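Local structure of uncharacterized protein (Gallus gallus, 3WXB) at residues 139-144 and 199-204; 175-180 and 224-229; 122-127 and 192-197; 55-60 and 82-87. The protein probably catalyses the NAD(P)H-dependent reduction of carbonyl compounds as a short-chain dehydrogenase/reductase, and binds NADPH. One frame throughout, in Å; residues are numbered along the deposited sequence.

Interaction 1: residues 139-144 and 199-204. With NDP (NADPH dihydro-nicotinamide-adenine-dinucleotide phosphate), chain C.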
# COMPACT_ATOMS: atom_id res chain seq x y z
N THR A 139 -10.50 4.77 1.38
CA THR A 139 -10.56 5.54 2.64
C THR A 139 -9.14 5.80 3.28
O THR A 139 -8.83 6.91 3.75
CB THR A 139 -11.35 4.78 3.70
OG1 THR A 139 -12.68 4.51 3.20
CG2 THR A 139 -11.47 5.57 5.00
N ASN A 140 -8.33 4.75 3.32
CA ASN A 140 -7.04 4.81 4.04
C ASN A 140 -5.89 5.35 3.24
O ASN A 140 -4.87 5.80 3.80
CB ASN A 140 -6.69 3.41 4.61
CG ASN A 140 -7.60 3.01 5.75
OD1 ASN A 140 -8.54 3.76 6.12
ND2 ASN A 140 -7.34 1.85 6.34
N THR A 141 -5.99 5.26 1.94
CA THR A 141 -4.83 5.58 1.09
C THR A 141 -5.15 6.62 0.08
O THR A 141 -4.43 7.62 -0.03
CB THR A 141 -4.26 4.32 0.35
OG1 THR A 141 -4.13 3.22 1.27
CG2 THR A 141 -2.90 4.65 -0.31
N ILE A 142 -6.22 6.42 -0.69
CA ILE A 142 -6.51 7.41 -1.74
C ILE A 142 -6.99 8.75 -1.11
O ILE A 142 -6.58 9.81 -1.58
CB ILE A 142 -7.59 6.89 -2.78
CG1 ILE A 142 -7.09 5.62 -3.49
CG2 ILE A 142 -7.96 8.02 -3.80
CD1 ILE A 142 -8.16 4.94 -4.53
N ALA A 143 -7.83 8.70 -0.10
CA ALA A 143 -8.34 9.93 0.50
C ALA A 143 -7.16 10.80 1.07
O ALA A 143 -7.15 12.01 0.88
CB ALA A 143 -9.29 9.63 1.58
N PRO A 144 -6.17 10.18 1.76
CA PRO A 144 -5.04 11.08 2.21
C PRO A 144 -4.35 11.69 1.05
O PRO A 144 -3.99 12.86 1.16
CB PRO A 144 -4.11 10.11 2.98
CG PRO A 144 -5.15 9.24 3.66
CD PRO A 144 -6.12 8.92 2.51
N ARG A 199 -3.97 -3.77 6.26
CA ARG A 199 -2.50 -3.86 6.22
C ARG A 199 -1.97 -3.37 4.88
O ARG A 199 -0.99 -2.60 4.78
CB ARG A 199 -2.00 -5.32 6.54
CG ARG A 199 -2.45 -5.84 7.88
CD ARG A 199 -1.83 -7.20 8.14
NE ARG A 199 -2.25 -7.63 9.46
CZ ARG A 199 -1.61 -7.33 10.59
NH1 ARG A 199 -0.44 -6.62 10.57
NH2 ARG A 199 -2.10 -7.75 11.74
N CYS A 200 -2.60 -3.83 3.80
CA CYS A 200 -2.16 -3.39 2.45
C CYS A 200 -2.37 -1.89 2.31
O CYS A 200 -1.46 -1.17 1.73
CB CYS A 200 -2.95 -4.15 1.33
SG CYS A 200 -2.48 -5.87 1.23
N SER A 201 -3.50 -1.36 2.79
CA SER A 201 -3.74 0.10 2.70
C SER A 201 -2.71 0.91 3.53
O SER A 201 -2.36 1.99 3.14
CB SER A 201 -5.14 0.51 3.15
OG SER A 201 -5.35 0.46 4.55
N LYS A 202 -2.31 0.39 4.69
CA LYS A 202 -1.31 1.15 5.53
C LYS A 202 0.10 1.10 4.98
O LYS A 202 0.82 2.09 5.06
CB LYS A 202 -1.40 0.71 6.98
CG LYS A 202 -2.78 1.02 7.63
CD LYS A 202 -3.03 2.57 7.67
CE LYS A 202 -4.19 2.95 8.72
NZ LYS A 202 -4.46 4.48 8.76
N ALA A 203 0.50 -0.04 4.40
CA ALA A 203 1.77 -0.08 3.67
C ALA A 203 1.76 0.89 2.48
O ALA A 203 2.74 1.60 2.25
CB ALA A 203 2.14 -1.57 3.20
N ALA A 204 0.63 0.98 1.76
CA ALA A 204 0.52 1.91 0.66
C ALA A 204 0.55 3.39 1.12
O ALA A 204 1.04 4.24 0.37
CB ALA A 204 -0.81 1.64 -0.17
PA NDP C . -12.00 5.05 15.07
O1A NDP C . -12.64 3.90 14.36
O2A NDP C . -12.22 5.15 16.46
O5B NDP C . -12.39 6.36 14.47
C5B NDP C . -12.47 6.45 13.02
C4B NDP C . -12.65 7.89 12.67
O4B NDP C . -12.46 8.12 11.17
C3B NDP C . -14.08 8.41 12.96
O3B NDP C . -13.93 9.88 13.14
C2B NDP C . -14.78 8.16 11.61
O2B NDP C . -15.97 8.95 11.41
C1B NDP C . -13.68 8.61 10.61
N9A NDP C . -13.95 7.98 9.21
C8A NDP C . -13.96 6.68 8.81
N7A NDP C . -14.28 6.64 7.51
C5A NDP C . -14.60 7.87 7.12
C6A NDP C . -14.99 8.37 5.93
N6A NDP C . -15.17 7.53 4.90
N1A NDP C . -15.18 9.69 5.79
C2A NDP C . -14.93 10.55 6.83
N3A NDP C . -14.55 10.01 8.06
C4A NDP C . -14.35 8.70 8.16
O3 NDP C . -10.41 4.87 14.68
PN NDP C . -9.19 5.41 15.58
O1N NDP C . -8.74 4.30 16.41
O2N NDP C . -9.49 6.73 16.16
O5D NDP C . -8.12 5.55 14.35
C5D NDP C . -7.73 6.79 13.74
C4D NDP C . -6.51 6.51 12.85
O4D NDP C . -5.50 5.89 13.63
C3D NDP C . -6.90 5.46 11.77
O3D NDP C . -6.26 5.90 10.58
C2D NDP C . -6.33 4.19 12.24
O2D NDP C . -6.03 3.31 11.16
C1D NDP C . -5.09 4.64 12.96
N1N NDP C . -4.62 3.63 13.94
C2N NDP C . -5.38 3.24 15.06
C3N NDP C . -4.89 2.28 15.94
C7N NDP C . -5.58 1.90 17.11
O7N NDP C . -5.11 1.02 17.83
N7N NDP C . -6.70 2.62 17.44
C4N NDP C . -3.65 1.65 15.69
C5N NDP C . -2.87 2.00 14.58
C6N NDP C . -3.35 2.96 13.67
P2B NDP C . -17.45 8.34 11.81
O1X NDP C . -18.22 9.17 10.88
O2X NDP C . -17.50 8.61 13.26
O3X NDP C . -17.39 6.91 11.43
O HOH W 1 -5.23 5.84 6.60
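Asn140 and Thr141 reach across to Ser201 with two different polar groups, one meeting its hydroxyl and the other its backbone carbonyl. The amide of Asn140 points ND2 at Ser201 OG, which lies 3.0 Å from ND2 and only 11° out of the amide plane; ND2 is also bonded to Ile119 O. Ser201 OG in turn bonds to Tyr198 O one turn back, a hold consistent with a hydroxyl turned between its own backbone N and carbonyl carbon (chi1 73°). Thr141 divides its branches: OG1 donates to Ser201 O at 2.9 Å, coming in from the side at a C=O...donor angle of 115°, while CG2 packs against Ala204 CB at 3.7 Å. These bonds join helix 130-160 to helix 196-216, which run roughly parallel here and, as in other short-chain dehydrogenases, probably carry the Asn, Tyr and Lys of the family's active site. Lys202 leaves its helix pointing away from Asn140, then bends at CG and crosses the Asn140 side chain obliquely. Its NZ bonds to NADPH O3D at 2.9 Å and to Ile177 O. A water 2.7 Å from Lys202 NZ donates to Asn140 O at 2.8 Å, a link resembling the proton-relay water proposed for this family. On the outer flank, Ile142 and Cys200 pack on Met133 and Tyr137 of the second subunit.

Interaction 2: residues 175-180 and 224-229. With NDP (NADPH dihydro-nicotinamide-adenine-dinucleotide phosphate), chain C; EDO (1,2-ethanediol), chain D.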
# COMPACT_ATOMS: atom_id res chain seq x y z
N ILE A 175 0.76 15.05 8.02
CA ILE A 175 0.92 13.98 8.93
C ILE A 175 -0.06 12.85 8.53
O ILE A 175 -1.23 13.03 8.57
CB ILE A 175 0.62 14.40 10.38
CG1 ILE A 175 1.32 15.70 10.73
CG2 ILE A 175 0.92 13.31 11.35
CD1 ILE A 175 2.73 15.73 10.25
N ASN A 176 0.46 11.71 8.16
CA ASN A 176 -0.37 10.55 7.88
C ASN A 176 -0.42 9.54 9.00
O ASN A 176 0.59 8.97 9.32
CB ASN A 176 0.05 9.92 6.57
CG ASN A 176 -0.18 10.82 5.43
OD1 ASN A 176 -1.14 11.50 5.41
ND2 ASN A 176 0.72 10.84 4.51
N ILE A 177 -1.59 9.32 9.60
CA ILE A 177 -1.66 8.39 10.72
C ILE A 177 -1.72 6.95 10.15
O ILE A 177 -2.79 6.52 9.63
CB ILE A 177 -2.85 8.65 11.64
CG1 ILE A 177 -2.89 10.12 12.07
CG2 ILE A 177 -2.81 7.66 12.86
CD1 ILE A 177 -1.58 10.56 12.90
N SER A 178 -0.64 6.19 10.32
CA SER A 178 -0.49 4.91 9.68
C SER A 178 -0.51 3.87 10.78
O SER A 178 -1.07 4.14 11.84
CB SER A 178 0.83 4.90 8.90
OG SER A 178 0.98 3.75 8.07
N SER A 179 0.13 2.73 10.59
CA SER A 179 0.08 1.65 11.57
C SER A 179 1.24 0.71 11.31
O SER A 179 1.58 0.44 10.16
CB SER A 179 -1.21 0.81 11.43
OG SER A 179 -1.20 -0.15 12.46
N THR A 180 1.82 0.15 12.36
CA THR A 180 2.81 -0.92 12.21
C THR A 180 2.11 -2.22 11.80
O THR A 180 2.79 -3.17 11.39
CB THR A 180 3.64 -1.19 13.53
OG1 THR A 180 2.75 -1.30 14.64
CG2 THR A 180 4.63 -0.07 13.80
N VAL A 224 5.30 12.98 7.15
CA VAL A 224 5.74 11.90 8.04
C VAL A 224 4.55 10.95 8.27
O VAL A 224 3.42 11.40 8.19
CB VAL A 224 6.23 12.42 9.40
CG1 VAL A 224 5.09 13.03 10.27
CG2 VAL A 224 6.96 11.30 10.16
N ALA A 225 4.83 9.67 8.53
CA ALA A 225 3.81 8.66 8.84
C ALA A 225 4.00 8.35 10.31
O ALA A 225 5.16 8.12 10.71
CB ALA A 225 4.10 7.37 8.03
N LEU A 226 2.93 8.33 11.11
CA LEU A 226 3.02 7.96 12.53
C LEU A 226 2.21 6.72 12.89
O LEU A 226 1.05 6.56 12.45
CB LEU A 226 2.46 9.09 13.41
CG LEU A 226 3.15 10.47 13.32
CD1 LEU A 226 2.56 11.46 14.31
CD2 LEU A 226 4.63 10.30 13.51
N HIS A 227 2.79 5.86 13.68
CA HIS A 227 2.04 4.82 14.33
C HIS A 227 1.66 5.31 15.71
O HIS A 227 2.56 5.66 16.49
CB HIS A 227 2.91 3.56 14.46
CG HIS A 227 2.25 2.46 15.23
ND1 HIS A 227 1.00 1.97 14.88
CD2 HIS A 227 2.62 1.81 16.36
CE1 HIS A 227 0.64 1.05 15.76
NE2 HIS A 227 1.60 0.93 16.67
N PRO A 228 0.34 5.36 16.04
CA PRO A 228 -0.20 5.94 17.27
C PRO A 228 -0.15 5.00 18.41
O PRO A 228 -0.49 5.36 19.52
CB PRO A 228 -1.65 6.28 16.89
CG PRO A 228 -1.98 5.23 15.87
CD PRO A 228 -0.75 4.99 15.08
N GLY A 229 0.31 3.79 18.16
CA GLY A 229 0.33 2.79 19.19
C GLY A 229 -0.94 1.93 19.03
O GLY A 229 -1.68 2.10 18.08
PA NDP C . -12.00 5.05 15.07
O1A NDP C . -12.64 3.90 14.36
O2A NDP C . -12.22 5.15 16.46
O5B NDP C . -12.39 6.36 14.47
C5B NDP C . -12.47 6.45 13.02
C4B NDP C . -12.65 7.89 12.67
O4B NDP C . -12.46 8.12 11.17
C3B NDP C . -14.08 8.41 12.96
O3B NDP C . -13.93 9.88 13.14
C2B NDP C . -14.78 8.16 11.61
O2B NDP C . -15.97 8.95 11.41
C1B NDP C . -13.68 8.61 10.61
N9A NDP C . -13.95 7.98 9.21
C8A NDP C . -13.96 6.68 8.81
N7A NDP C . -14.28 6.64 7.51
C5A NDP C . -14.60 7.87 7.12
C6A NDP C . -14.99 8.37 5.93
N6A NDP C . -15.17 7.53 4.90
N1A NDP C . -15.18 9.69 5.79
C2A NDP C . -14.93 10.55 6.83
N3A NDP C . -14.55 10.01 8.06
C4A NDP C . -14.35 8.70 8.16
O3 NDP C . -10.41 4.87 14.68
PN NDP C . -9.19 5.41 15.58
O1N NDP C . -8.74 4.30 16.41
O2N NDP C . -9.49 6.73 16.16
O5D NDP C . -8.12 5.55 14.35
C5D NDP C . -7.73 6.79 13.74
C4D NDP C . -6.51 6.51 12.85
O4D NDP C . -5.50 5.89 13.63
C3D NDP C . -6.90 5.46 11.77
O3D NDP C . -6.26 5.90 10.58
C2D NDP C . -6.33 4.19 12.24
O2D NDP C . -6.03 3.31 11.16
C1D NDP C . -5.09 4.64 12.96
N1N NDP C . -4.62 3.63 13.94
C2N NDP C . -5.38 3.24 15.06
C3N NDP C . -4.89 2.28 15.94
C7N NDP C . -5.58 1.90 17.11
O7N NDP C . -5.11 1.02 17.83
N7N NDP C . -6.70 2.62 17.44
C4N NDP C . -3.65 1.65 15.69
C5N NDP C . -2.87 2.00 14.58
C6N NDP C . -3.35 2.96 13.67
P2B NDP C . -17.45 8.34 11.81
O1X NDP C . -18.22 9.17 10.88
O2X NDP C . -17.50 8.61 13.26
O3X NDP C . -17.39 6.91 11.43
C1 EDO D . -5.24 -1.50 14.66
O1 EDO D . -5.74 -2.88 14.67
C2 EDO D . -3.71 -1.55 14.61
O2 EDO D . -3.46 -0.73 13.44
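His227 lays its imidazole across Thr180, the two side chains meeting at about a right angle. From CB, which lies 4.1 Å from Thr180 CG2, the chain goes out with CG anti to the backbone N (chi1 175°), and this swings the ring under the threonine. CG and CD2 meet the methyl: Thr180 CG2 stands 4.0 Å from the ring centroid, 25° off its normal, a CH-pi contact over the face. Further out, ND1 comes within 3.5 Å of Ser179 CA, and Thr180 OG1 lies above the rim near NE2. Gly229 N covers the centre of the opposite face, so the imidazole is sandwiched; at the tip CE1 looks toward NADPH C5N, 3.8 Å away. An alanine at His227 would be likely to open a gap between Thr180 and Gly229 beside the nicotinamide, leaving the threonine methyl without its aromatic partner. All this hangs on the ends of two neighbouring parallel strands of the Rossmann fold, 173-177 and 222-227, linked by a beta-alpha-beta crossover through helix 196-216. Asn176 N donates to Val224 O, Leu226 N to Asn176 O and Ser178 N to Leu226 O, while Ile175, Ile177, Val224 and Leu226 share one face. Beyond them the Pro-Gly pair familiar in this family touches the cofactor: Pro228 CG lies 3.4 Å from NADPH C6N, and Gly229 O 3.1 Å from C4N. Ser179 OG is hydrogen-bonded to O2 of an ethanediol at 2.5 Å; Tyr198 OH binds the same small molecule, probably picked up from the crystallisation liquor.

Interaction 3: residues 122-127 and 192-197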
# COMPACT_ATOMS: atom_id res chain seq x y z
N ALA A 122 -12.85 -6.82 9.47
CA ALA A 122 -12.50 -8.00 10.28
C ALA A 122 -12.42 -9.25 9.47
O ALA A 122 -12.43 -10.35 9.99
CB ALA A 122 -13.51 -8.18 11.42
N ASN A 123 -12.37 -9.12 8.17
CA ASN A 123 -12.26 -10.34 7.38
C ASN A 123 -10.84 -10.97 7.33
O ASN A 123 -9.82 -10.27 7.38
CB ASN A 123 -12.93 -10.17 6.02
CG ASN A 123 -12.64 -8.88 5.41
OD1 ASN A 123 -11.60 -8.73 4.77
ND2 ASN A 123 -13.56 -7.92 5.54
N THR A 124 -10.79 -12.30 7.28
CA THR A 124 -9.52 -13.06 7.18
C THR A 124 -9.11 -13.22 5.70
O THR A 124 -9.83 -12.76 4.80
CB THR A 124 -9.69 -14.43 7.85
OG1 THR A 124 -10.86 -15.05 7.32
CG2 THR A 124 -9.90 -14.28 9.35
N ILE A 125 -7.96 -13.86 5.42
CA ILE A 125 -7.45 -13.92 4.01
C ILE A 125 -8.46 -14.66 3.06
O ILE A 125 -8.57 -14.36 1.87
CB ILE A 125 -6.03 -14.57 3.97
CG1 ILE A 125 -5.41 -14.59 2.58
CG2 ILE A 125 -6.06 -16.01 4.50
CD1 ILE A 125 -3.93 -14.90 2.61
N ASP A 126 -9.18 -15.61 3.62
CA ASP A 126 -10.08 -16.44 2.80
C ASP A 126 -11.31 -15.69 2.45
O ASP A 126 -11.90 -15.94 1.40
CB ASP A 126 -10.49 -17.72 3.55
CG ASP A 126 -9.42 -18.75 3.52
OD1 ASP A 126 -8.36 -18.57 2.87
OD2 ASP A 126 -9.62 -19.79 4.16
N ASN A 127 -11.71 -14.75 3.28
CA ASN A 127 -12.92 -14.07 2.91
C ASN A 127 -12.77 -12.59 2.65
O ASN A 127 -13.75 -11.86 2.63
CB ASN A 127 -14.05 -14.42 3.86
CG ASN A 127 -13.70 -14.16 5.24
OD1 ASN A 127 -13.20 -13.08 5.54
ND2 ASN A 127 -13.91 -15.15 6.12
N TYR A 192 -3.84 -11.33 16.45
CA TYR A 192 -5.10 -10.67 16.75
C TYR A 192 -6.03 -10.54 15.51
O TYR A 192 -7.22 -10.70 15.61
CB TYR A 192 -4.80 -9.30 17.35
CG TYR A 192 -6.00 -8.46 17.69
CD1 TYR A 192 -6.77 -8.73 18.83
CD2 TYR A 192 -6.31 -7.33 16.94
CE1 TYR A 192 -7.89 -7.91 19.15
CE2 TYR A 192 -7.43 -6.54 17.25
CZ TYR A 192 -8.21 -6.85 18.36
OH TYR A 192 -9.30 -6.05 18.62
N GLY A 193 -5.49 -10.24 14.35
CA GLY A 193 -6.31 -10.06 13.18
C GLY A 193 -5.48 -9.93 11.93
O GLY A 193 -4.50 -9.15 11.90
N GLN A 194 -5.91 -10.65 10.86
CA GLN A 194 -5.17 -10.66 9.60
C GLN A 194 -5.41 -9.36 8.87
O GLN A 194 -4.46 -8.67 8.46
CB GLN A 194 -5.58 -11.86 8.73
CG GLN A 194 -5.19 -13.18 9.41
CD GLN A 194 -5.52 -14.43 8.57
OE1 GLN A 194 -6.28 -14.38 7.63
NE2 GLN A 194 -4.95 -15.55 8.96
N ALA A 195 -6.69 -9.03 8.66
CA ALA A 195 -7.11 -7.73 8.09
C ALA A 195 -6.23 -7.25 6.94
O ALA A 195 -5.72 -6.13 6.95
CB ALA A 195 -7.18 -6.71 9.21
N LEU A 196 -6.12 -8.09 5.90
CA LEU A 196 -5.31 -7.77 4.76
C LEU A 196 -5.63 -6.45 4.13
O LEU A 196 -4.72 -5.69 3.79
CB LEU A 196 -5.44 -8.87 3.71
CG LEU A 196 -4.48 -10.04 3.80
CD1 LEU A 196 -4.61 -10.74 5.17
CD2 LEU A 196 -4.77 -11.07 2.62
N SER A 197 -6.92 -6.16 3.94
CA SER A 197 -7.32 -4.88 3.34
C SER A 197 -6.74 -3.68 4.12
O SER A 197 -6.28 -2.72 3.50
CB SER A 197 -8.86 -4.73 3.23
OG SER A 197 -9.50 -4.83 4.49
O HOH W 2 -8.03 -10.15 5.45
O HOH W 3 -9.07 -10.04 10.44
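Gln194 turns the oxygen end of its amide onto Ile125 N, and that flat group organises the contact. OE1 accepts the Ile125 N-H at 2.8 Å with a C=O...donor angle of 172°, so the bond nearly prolongs the carbonyl. Thr124 CB, 3.4 Å from OE1, and Ile125 CG2, 3.5 Å from OE1, give the same oxygen two carbon neighbours. Gln194 gets there by stretching: beyond CG its chain is extended (chi2 -178°) and reaches across to the loop. The second flat group, the peptide carbonyl of Asn123, is bridged by solvent. One water donates to Asn123 O at 2.6 Å and accepts from Leu196 N at 2.8 Å; a second, through longer bonds, joins the same oxygen to Ala195 N. What these waters engage is the start of helix 196-216, Ala195 being its N-cap residue, and the opposing segment belongs to the loop that follows strand 112-115 of the Rossmann fold and leads into helix 130-160. The helix start therefore meets that loop through amide hydrogens served by water, while Glu128 takes up Ser197 N. Below the polar layer, Ile125 CG1 packs obliquely on Leu196 CD2 at 3.6 Å. Within the loop a tight turn is closed by Asn127 N donating to Thr124 O. Ile125 also faces the dimer: its carbonyl is bonded by Gln149 of the second subunit, whose Tyr216 and Cys211 pack on Ile125 and Leu196 respectively. On the other segment, the carbonyls of Gly193 and Gln194 are gripped by Arg199.

Interaction 4: residues 55-60 and 82-87. With NDP (NADPH dihydro-nicotinamide-adenine-dinucleotide phosphate), chain C.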
# COMPACT_ATOMS: atom_id res chain seq x y z
N TRP A 55 -6.80 28.58 14.24
CA TRP A 55 -7.87 27.77 13.69
C TRP A 55 -7.53 26.31 13.85
O TRP A 55 -6.49 25.90 13.42
CB TRP A 55 -8.04 28.00 12.20
CG TRP A 55 -8.37 29.35 11.68
CD1 TRP A 55 -9.59 29.89 11.53
CD2 TRP A 55 -7.45 30.31 11.14
NE1 TRP A 55 -9.50 31.12 10.96
CE2 TRP A 55 -8.19 31.40 10.72
CE3 TRP A 55 -6.07 30.35 11.01
CZ2 TRP A 55 -7.61 32.53 10.16
CZ3 TRP A 55 -5.49 31.46 10.46
CH2 TRP A 55 -6.26 32.54 10.04
N VAL A 56 -8.43 25.56 14.46
CA VAL A 56 -8.38 24.12 14.40
C VAL A 56 -9.60 23.73 13.58
O VAL A 56 -10.75 23.97 14.00
CB VAL A 56 -8.48 23.49 15.78
CG1 VAL A 56 -8.50 21.96 15.63
CG2 VAL A 56 -7.31 23.95 16.67
N PHE A 57 -9.35 23.20 12.39
CA PHE A 57 -10.40 22.61 11.59
C PHE A 57 -10.58 21.16 11.99
O PHE A 57 -9.64 20.33 11.94
CB PHE A 57 -10.07 22.75 10.13
CG PHE A 57 -9.94 24.18 9.69
CD1 PHE A 57 -11.08 24.92 9.32
CD2 PHE A 57 -8.68 24.82 9.70
CE1 PHE A 57 -10.94 26.29 8.92
CE2 PHE A 57 -8.55 26.17 9.31
CZ PHE A 57 -9.67 26.90 8.93
N ALA A 58 -11.79 20.83 12.41
CA ALA A 58 -12.03 19.44 12.77
C ALA A 58 -13.03 18.88 11.74
O ALA A 58 -14.17 19.40 11.62
CB ALA A 58 -12.59 19.39 14.16
N THR A 59 -12.65 17.86 10.96
CA THR A 59 -13.61 17.38 10.00
C THR A 59 -14.43 16.23 10.60
O THR A 59 -13.93 15.41 11.40
CB THR A 59 -13.03 17.04 8.60
OG1 THR A 59 -12.56 15.68 8.58
CG2 THR A 59 -11.85 17.99 8.25
N CYS A 60 -15.71 16.18 10.21
CA CYS A 60 -16.53 15.04 10.53
C CYS A 60 -17.68 14.90 9.54
O CYS A 60 -17.86 15.67 8.60
CB CYS A 60 -17.04 15.06 11.96
SG CYS A 60 -18.41 16.26 12.30
N VAL A 82 -13.24 25.08 14.33
CA VAL A 82 -14.13 25.12 13.18
C VAL A 82 -14.48 23.68 12.75
O VAL A 82 -13.59 22.93 12.34
CB VAL A 82 -13.48 25.82 11.99
CG1 VAL A 82 -14.41 25.87 10.78
CG2 VAL A 82 -13.00 27.26 12.36
N ILE A 83 -15.78 23.32 12.80
CA ILE A 83 -16.25 21.99 12.38
C ILE A 83 -16.57 21.97 10.89
O ILE A 83 -17.37 22.80 10.41
CB ILE A 83 -17.42 21.48 13.25
CG1 ILE A 83 -16.93 21.25 14.67
CG2 ILE A 83 -17.98 20.14 12.70
CD1 ILE A 83 -18.05 20.96 15.74
N VAL A 84 -15.91 21.07 10.15
CA VAL A 84 -16.01 20.95 8.70
C VAL A 84 -16.65 19.58 8.26
O VAL A 84 -16.10 18.48 8.58
CB VAL A 84 -14.62 21.17 7.99
CG1 VAL A 84 -14.77 21.23 6.45
CG2 VAL A 84 -13.92 22.47 8.50
N PRO A 85 -17.85 19.63 7.58
CA PRO A 85 -18.38 18.35 7.05
C PRO A 85 -17.51 17.78 5.96
O PRO A 85 -17.09 18.50 5.05
CB PRO A 85 -19.81 18.70 6.48
CG PRO A 85 -19.80 20.24 6.31
CD PRO A 85 -18.71 20.80 7.26
N LEU A 86 -17.24 16.48 6.05
CA LEU A 86 -16.36 15.85 5.06
C LEU A 86 -16.58 14.33 5.00
O LEU A 86 -16.52 13.66 6.02
CB LEU A 86 -14.86 16.14 5.39
CG LEU A 86 -13.76 15.48 4.51
CD1 LEU A 86 -13.87 15.83 3.05
CD2 LEU A 86 -12.28 15.81 5.03
N GLU A 87 -16.81 13.83 3.81
CA GLU A 87 -16.83 12.39 3.54
C GLU A 87 -15.54 12.18 2.73
O GLU A 87 -15.42 12.60 1.56
CB GLU A 87 -18.13 12.02 2.76
CG GLU A 87 -18.10 10.64 2.06
CD GLU A 87 -17.62 9.54 2.97
OE1 GLU A 87 -18.26 9.26 3.99
OE2 GLU A 87 -16.55 8.92 2.64
PA NDP C . -12.00 5.05 15.07
O1A NDP C . -12.64 3.90 14.36
O2A NDP C . -12.22 5.15 16.46
O5B NDP C . -12.39 6.36 14.47
C5B NDP C . -12.47 6.45 13.02
C4B NDP C . -12.65 7.89 12.67
O4B NDP C . -12.46 8.12 11.17
C3B NDP C . -14.08 8.41 12.96
O3B NDP C . -13.93 9.88 13.14
C2B NDP C . -14.78 8.16 11.61
O2B NDP C . -15.97 8.95 11.41
C1B NDP C . -13.68 8.61 10.61
N9A NDP C . -13.95 7.98 9.21
C8A NDP C . -13.96 6.68 8.81
N7A NDP C . -14.28 6.64 7.51
C5A NDP C . -14.60 7.87 7.12
C6A NDP C . -14.99 8.37 5.93
N6A NDP C . -15.17 7.53 4.90
N1A NDP C . -15.18 9.69 5.79
C2A NDP C . -14.93 10.55 6.83
N3A NDP C . -14.55 10.01 8.06
C4A NDP C . -14.35 8.70 8.16
O3 NDP C . -10.41 4.87 14.68
PN NDP C . -9.19 5.41 15.58
O1N NDP C . -8.74 4.30 16.41
O2N NDP C . -9.49 6.73 16.16
O5D NDP C . -8.12 5.55 14.35
C5D NDP C . -7.73 6.79 13.74
C4D NDP C . -6.51 6.51 12.85
O4D NDP C . -5.50 5.89 13.63
C3D NDP C . -6.90 5.46 11.77
O3D NDP C . -6.26 5.90 10.58
C2D NDP C . -6.33 4.19 12.24
O2D NDP C . -6.03 3.31 11.16
C1D NDP C . -5.09 4.64 12.96
N1N NDP C . -4.62 3.63 13.94
C2N NDP C . -5.38 3.24 15.06
C3N NDP C . -4.89 2.28 15.94
C7N NDP C . -5.58 1.90 17.11
O7N NDP C . -5.11 1.02 17.83
N7N NDP C . -6.70 2.62 17.44
C4N NDP C . -3.65 1.65 15.69
C5N NDP C . -2.87 2.00 14.58
C6N NDP C . -3.35 2.96 13.67
P2B NDP C . -17.45 8.34 11.81
O1X NDP C . -18.22 9.17 10.88
O2X NDP C . -17.50 8.61 13.26
O3X NDP C . -17.39 6.91 11.43
O HOH W 4 -14.49 13.81 8.12
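Phe57 runs alongside Val82 on one face of the sheet, with Phe57 CD1 3.7 Å from Val82 CB; Val84 CG2 comes up to the edge of the phenyl ring, 3.8 Å from CD1. Further along the same face Thr59 and Leu86 cross, Thr59 OG1 touching Leu86 CD2 at 3.6 Å, while on the reverse face Cys60 SG meets Ile83 CG2. The backbones that set this register form a parallel ladder of five bonds, running from Val82 N on Val56 O to Leu86 N on Cys60 O at 2.7 Å. A water extends the pairing, 2.7 Å from Thr59 OG1 and donating to Leu86 O. Where the ladder ends, Glu87 turns to the cofactor: its CG is anti to the backbone N (chi1 163°) and the chain bends beyond it, so that OE2 accepts from the adenine amine N6A of NADPH at 3.0 Å, and also binds Thr89 OG1. OE1 makes a salt bridge with Arg61. A leucine in place of Glu87 would probably leave the adenine amine without its acceptor and Arg61 without this mate. The two strands belong to one beta-alpha-beta unit of the Rossmann fold. Its helix 69-77 covers Ala58, Cys60 and Ile83, helix 91-105 covers Phe57 and Val82 on the other face, and strand 28-31 pairs with 55-60 on the flank away from 81-85, the sheet's outermost strand within the chain at this end.

How the interactions relate
Interactions 2 and 4 belong to the same parallel sheet, well apart across it, and both rest on backbone ladders with apolar side chains; their loop ends serve opposite ends of NADPH, nicotinamide and adenine. Interaction 1, also buried, instead joins two helices through a few side-chain polar bonds and touches interaction 2 where Lys202 NZ reaches Ile177 O. Interaction 3 shares helix 196-216 with interaction 1 and is tied to it by Arg199, but lies farther out, partly exposed, where water takes over much of the bridging. Interactions 1 and 3 also border the second subunit, whereas neither sheet contact touches it.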